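Local coordinates for techylectin-5A (Tachypleus tridentatus, PDB 1JC9), which agglutinates bacteria and human erythrocytes in horseshoe crab innate immunity by recognising acetyl-group-containing substances on the cells it agglutinates, at residues N111-F116 / E163-L168. Numbering follows the deposited sequence.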
ATOM      1  N   ASN A 111       5.612  13.784   3.203  1.00 22.61           N
ATOM      2  CA  ASN A 111       6.348  12.578   2.841  1.00 22.37           C
ATOM      3  C   ASN A 111       5.450  11.544   2.172  1.00 20.84           C
ATOM      4  O   ASN A 111       5.851  10.892   1.205  1.00 20.81           O
ATOM      5  CB  ASN A 111       7.010  11.980   4.083  1.00 25.53           C
ATOM      6  CG  ASN A 111       8.142  12.845   4.605  1.00 29.02           C
ATOM      7  OD1 ASN A 111       9.172  13.002   3.946  1.00 32.10           O
ATOM      8  ND2 ASN A 111       7.955  13.419   5.785  1.00 27.96           N
ATOM      9  N   TYR A 112       4.234  11.392   2.686  1.00 18.97           N
ATOM     10  CA  TYR A 112       3.302  10.439   2.105  1.00 18.57           C
ATOM     11  C   TYR A 112       2.799  10.922   0.754  1.00 17.93           C
ATOM     12  O   TYR A 112       2.447  10.121  -0.114  1.00 19.37           O
ATOM     13  CB  TYR A 112       2.142  10.187   3.069  1.00 16.10           C
ATOM     14  CG  TYR A 112       2.430   9.042   4.008  1.00 15.03           C
ATOM     15  CD1 TYR A 112       2.316   7.724   3.573  1.00 17.34           C
ATOM     16  CD2 TYR A 112       2.883   9.271   5.307  1.00 15.17           C
ATOM     17  CE1 TYR A 112       2.649   6.653   4.404  1.00 16.64           C
ATOM     18  CE2 TYR A 112       3.224   8.203   6.152  1.00 15.88           C
ATOM     19  CZ  TYR A 112       3.104   6.899   5.689  1.00 17.14           C
ATOM     20  OH  TYR A 112       3.453   5.835   6.499  1.00 17.99           O
ATOM     21  N   LYS A 113       2.777  12.237   0.577  1.00 18.64           N
ATOM     22  CA  LYS A 113       2.337  12.840  -0.674  1.00 18.36           C
ATOM     23  C   LYS A 113       3.361  12.583  -1.782  1.00 19.37           C
ATOM     24  O   LYS A 113       3.002  12.192  -2.898  1.00 19.21           O
ATOM     25  CB  LYS A 113       2.149  14.351  -0.477  1.00 17.93           C
ATOM     26  CG  LYS A 113       2.072  15.166  -1.768  1.00 17.38           C
ATOM     27  CD  LYS A 113       2.040  16.654  -1.453  1.00 20.74           C
ATOM     28  CE  LYS A 113       2.169  17.511  -2.711  1.00 20.97           C
ATOM     29  NZ  LYS A 113       0.990  17.381  -3.606  1.00 20.96           N
ATOM     30  N   LEU A 114       4.637  12.792  -1.464  1.00 19.51           N
ATOM     31  CA  LEU A 114       5.713  12.617  -2.434  1.00 20.04           C
ATOM     32  C   LEU A 114       6.313  11.212  -2.503  1.00 21.07           C
ATOM     33  O   LEU A 114       6.898  10.836  -3.523  1.00 21.12           O
ATOM     34  CB  LEU A 114       6.833  13.625  -2.150  1.00 20.99           C
ATOM     35  CG  LEU A 114       6.455  15.108  -2.263  1.00 23.34           C
ATOM     36  CD1 LEU A 114       7.626  15.967  -1.821  1.00 23.44           C
ATOM     37  CD2 LEU A 114       6.047  15.432  -3.697  1.00 22.68           C
ATOM     38  N   GLY A 115       6.176  10.443  -1.426  1.00 19.63           N
ATOM     39  CA  GLY A 115       6.733   9.103  -1.408  1.00 19.66           C
ATOM     40  C   GLY A 115       8.093   9.102  -0.737  1.00 20.03           C
ATOM     41  O   GLY A 115       8.755  10.139  -0.659  1.00 19.87           O
ATOM     42  N   PHE A 116       8.511   7.946  -0.240  1.00 19.63           N
ATOM     43  CA  PHE A 116       9.802   7.836   0.424  1.00 20.46           C
ATOM     44  C   PHE A 116      10.272   6.386   0.439  1.00 21.02           C
ATOM     45  O   PHE A 116       9.468   5.465   0.280  1.00 18.92           O
ATOM     46  CB  PHE A 116       9.705   8.394   1.855  1.00 19.30           C
ATOM     47  CG  PHE A 116       8.636   7.751   2.699  1.00 20.25           C
ATOM     48  CD1 PHE A 116       8.898   6.585   3.412  1.00 21.01           C
ATOM     49  CD2 PHE A 116       7.368   8.316   2.790  1.00 21.21           C
ATOM     50  CE1 PHE A 116       7.917   5.991   4.205  1.00 20.69           C
ATOM     51  CE2 PHE A 116       6.375   7.730   3.582  1.00 21.57           C
ATOM     52  CZ  PHE A 116       6.653   6.564   4.291  1.00 20.28           C
ATOM     53  N   GLU A 163      -8.685   9.454  -4.782  1.00 18.75           N
ATOM     54  CA  GLU A 163      -8.906  10.747  -5.415  1.00 19.28           C
ATOM     55  C   GLU A 163      -7.652  11.582  -5.192  1.00 19.80           C
ATOM     56  O   GLU A 163      -6.733  11.125  -4.508  1.00 19.11           O
ATOM     57  CB  GLU A 163     -10.154  11.404  -4.814  1.00 22.26           C
ATOM     58  CG  GLU A 163     -11.423  10.606  -5.135  1.00 25.48           C
ATOM     59  CD  GLU A 163     -12.690  11.191  -4.539  1.00 28.68           C
ATOM     60  OE1 GLU A 163     -12.893  12.418  -4.638  1.00 30.77           O
ATOM     61  OE2 GLU A 163     -13.497  10.415  -3.982  1.00 29.55           O
ATOM     62  N   ASN A 164      -7.589  12.786  -5.762  1.00 20.17           N
ATOM     63  CA  ASN A 164      -6.392  13.603  -5.603  1.00 21.13           C
ATOM     64  C   ASN A 164      -6.279  14.268  -4.237  1.00 20.91           C
ATOM     65  O   ASN A 164      -7.134  14.082  -3.372  1.00 21.06           O
ATOM     66  CB  ASN A 164      -6.277  14.654  -6.721  1.00 22.05           C
ATOM     67  CG  ASN A 164      -7.378  15.695  -6.677  1.00 23.35           C
ATOM     68  OD1 ASN A 164      -7.860  16.077  -5.609  1.00 24.16           O
ATOM     69  ND2 ASN A 164      -7.762  16.181  -7.846  1.00 24.88           N
ATOM     70  N   GLU A 165      -5.215  15.041  -4.048  1.00 21.28           N
ATOM     71  CA  GLU A 165      -4.965  15.700  -2.774  1.00 22.47           C
ATOM     72  C   GLU A 165      -6.079  16.611  -2.274  1.00 23.13           C
ATOM     73  O   GLU A 165      -6.334  16.659  -1.069  1.00 22.61           O
ATOM     74  CB  GLU A 165      -3.642  16.478  -2.820  1.00 20.77           C
ATOM     75  CG  GLU A 165      -3.277  17.093  -1.465  1.00 21.31           C
ATOM     76  CD  GLU A 165      -1.880  17.680  -1.427  1.00 22.55           C
ATOM     77  OE1 GLU A 165      -1.315  17.961  -2.505  1.00 24.39           O
ATOM     78  OE2 GLU A 165      -1.351  17.873  -0.311  1.00 22.84           O
ATOM     79  N   ASP A 166      -6.740  17.330  -3.179  1.00 24.69           N
ATOM     80  CA  ASP A 166      -7.824  18.224  -2.776  1.00 25.71           C
ATOM     81  C   ASP A 166      -8.914  17.443  -2.067  1.00 24.91           C
ATOM     82  O   ASP A 166      -9.579  17.954  -1.167  1.00 23.68           O
ATOM     83  CB  ASP A 166      -8.428  18.939  -3.988  1.00 28.06           C
ATOM     84  CG  ASP A 166      -7.466  19.914  -4.621  1.00 32.11           C
ATOM     85  OD1 ASP A 166      -6.784  20.638  -3.866  1.00 33.34           O
ATOM     86  OD2 ASP A 166      -7.399  19.965  -5.869  1.00 35.50           O
ATOM     87  N   TYR A 167      -9.093  16.197  -2.482  1.00 25.55           N
ATOM     88  CA  TYR A 167     -10.102  15.340  -1.882  1.00 24.58           C
ATOM     89  C   TYR A 167      -9.491  14.432  -0.833  1.00 23.65           C
ATOM     90  O   TYR A 167     -10.060  13.399  -0.485  1.00 23.92           O
ATOM     91  CB  TYR A 167     -10.792  14.523  -2.970  1.00 26.23           C
ATOM     92  CG  TYR A 167     -11.656  15.387  -3.848  1.00 26.42           C
ATOM     93  CD1 TYR A 167     -12.921  15.793  -3.425  1.00 26.08           C
ATOM     94  CD2 TYR A 167     -11.177  15.878  -5.066  1.00 27.37           C
ATOM     95  CE1 TYR A 167     -13.690  16.670  -4.189  1.00 25.72           C
ATOM     96  CE2 TYR A 167     -11.939  16.758  -5.836  1.00 27.35           C
ATOM     97  CZ  TYR A 167     -13.193  17.148  -5.387  1.00 26.03           C
ATOM     98  OH  TYR A 167     -13.946  18.027  -6.129  1.00 27.86           O
ATOM     99  N   LEU A 168      -8.320  14.829  -0.344  1.00 22.74           N
ATOM    100  CA  LEU A 168      -7.605  14.092   0.693  1.00 21.76           C
ATOM    101  C   LEU A 168      -7.335  12.614   0.377  1.00 20.63           C
ATOM    102  O   LEU A 168      -7.402  11.761   1.261  1.00 19.92           O
ATOM    103  CB  LEU A 168      -8.374  14.214   2.015  1.00 23.25           C
ATOM    104  CG  LEU A 168      -8.740  15.646   2.430  1.00 23.96           C
ATOM    105  CD1 LEU A 168      -9.560  15.612   3.705  1.00 25.15           C
ATOM    106  CD2 LEU A 168      -7.476  16.472   2.631  1.00 24.18           C
TER
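A single salt bridge at the surface of the fibrinogen-like domain, between K113 and E165, ties the helix 109-114 to the loop that links strands 152-162 and 171-172. The backbones stay well apart, with the CA atoms of K113 and E165 8.1 Å from each other, so two long side chains have to span the gap; lysine and glutamate suit these places by reach as well as by charge. K113 runs out extended until its last torsion, where a turn of 67° swings NZ aside to meet the acid. E165 comes from a short 3-10 turn at 165-166 with its chain also stretched out, CG anti to the backbone N (chi1 -175°), and the two side chains cross at roughly a right angle. NZ of K113 donates to OE1 of E165 at 2.6 Å, reaching it on the syn side but 34° out of the carboxylate plane. Both carboxylate oxygens of E165, OE1 and OE2, lie 3.8 Å from CD of K113, and OE1 is also 3.5 Å from CE of K113. OE2 has a partner of its own: it takes a hydrogen bond from the indole NE1 of W109, at the start of the same helix. Both oxygens are therefore engaged, and the helix grips the acid through two side chains. The loop's own turn is held by the backbone bond from N of L168 to O of E165 (2.8 Å). K113 has a second acidic partner, D128 of helix 127-136, so one ammonium group joins that helix, helix 109-114 and the loop. With two carboxylates around it, the lysine is probably kept protonated, while the indole and ammonium donors together would fix the rotation of the E165 carboxylate and favour its ionised form.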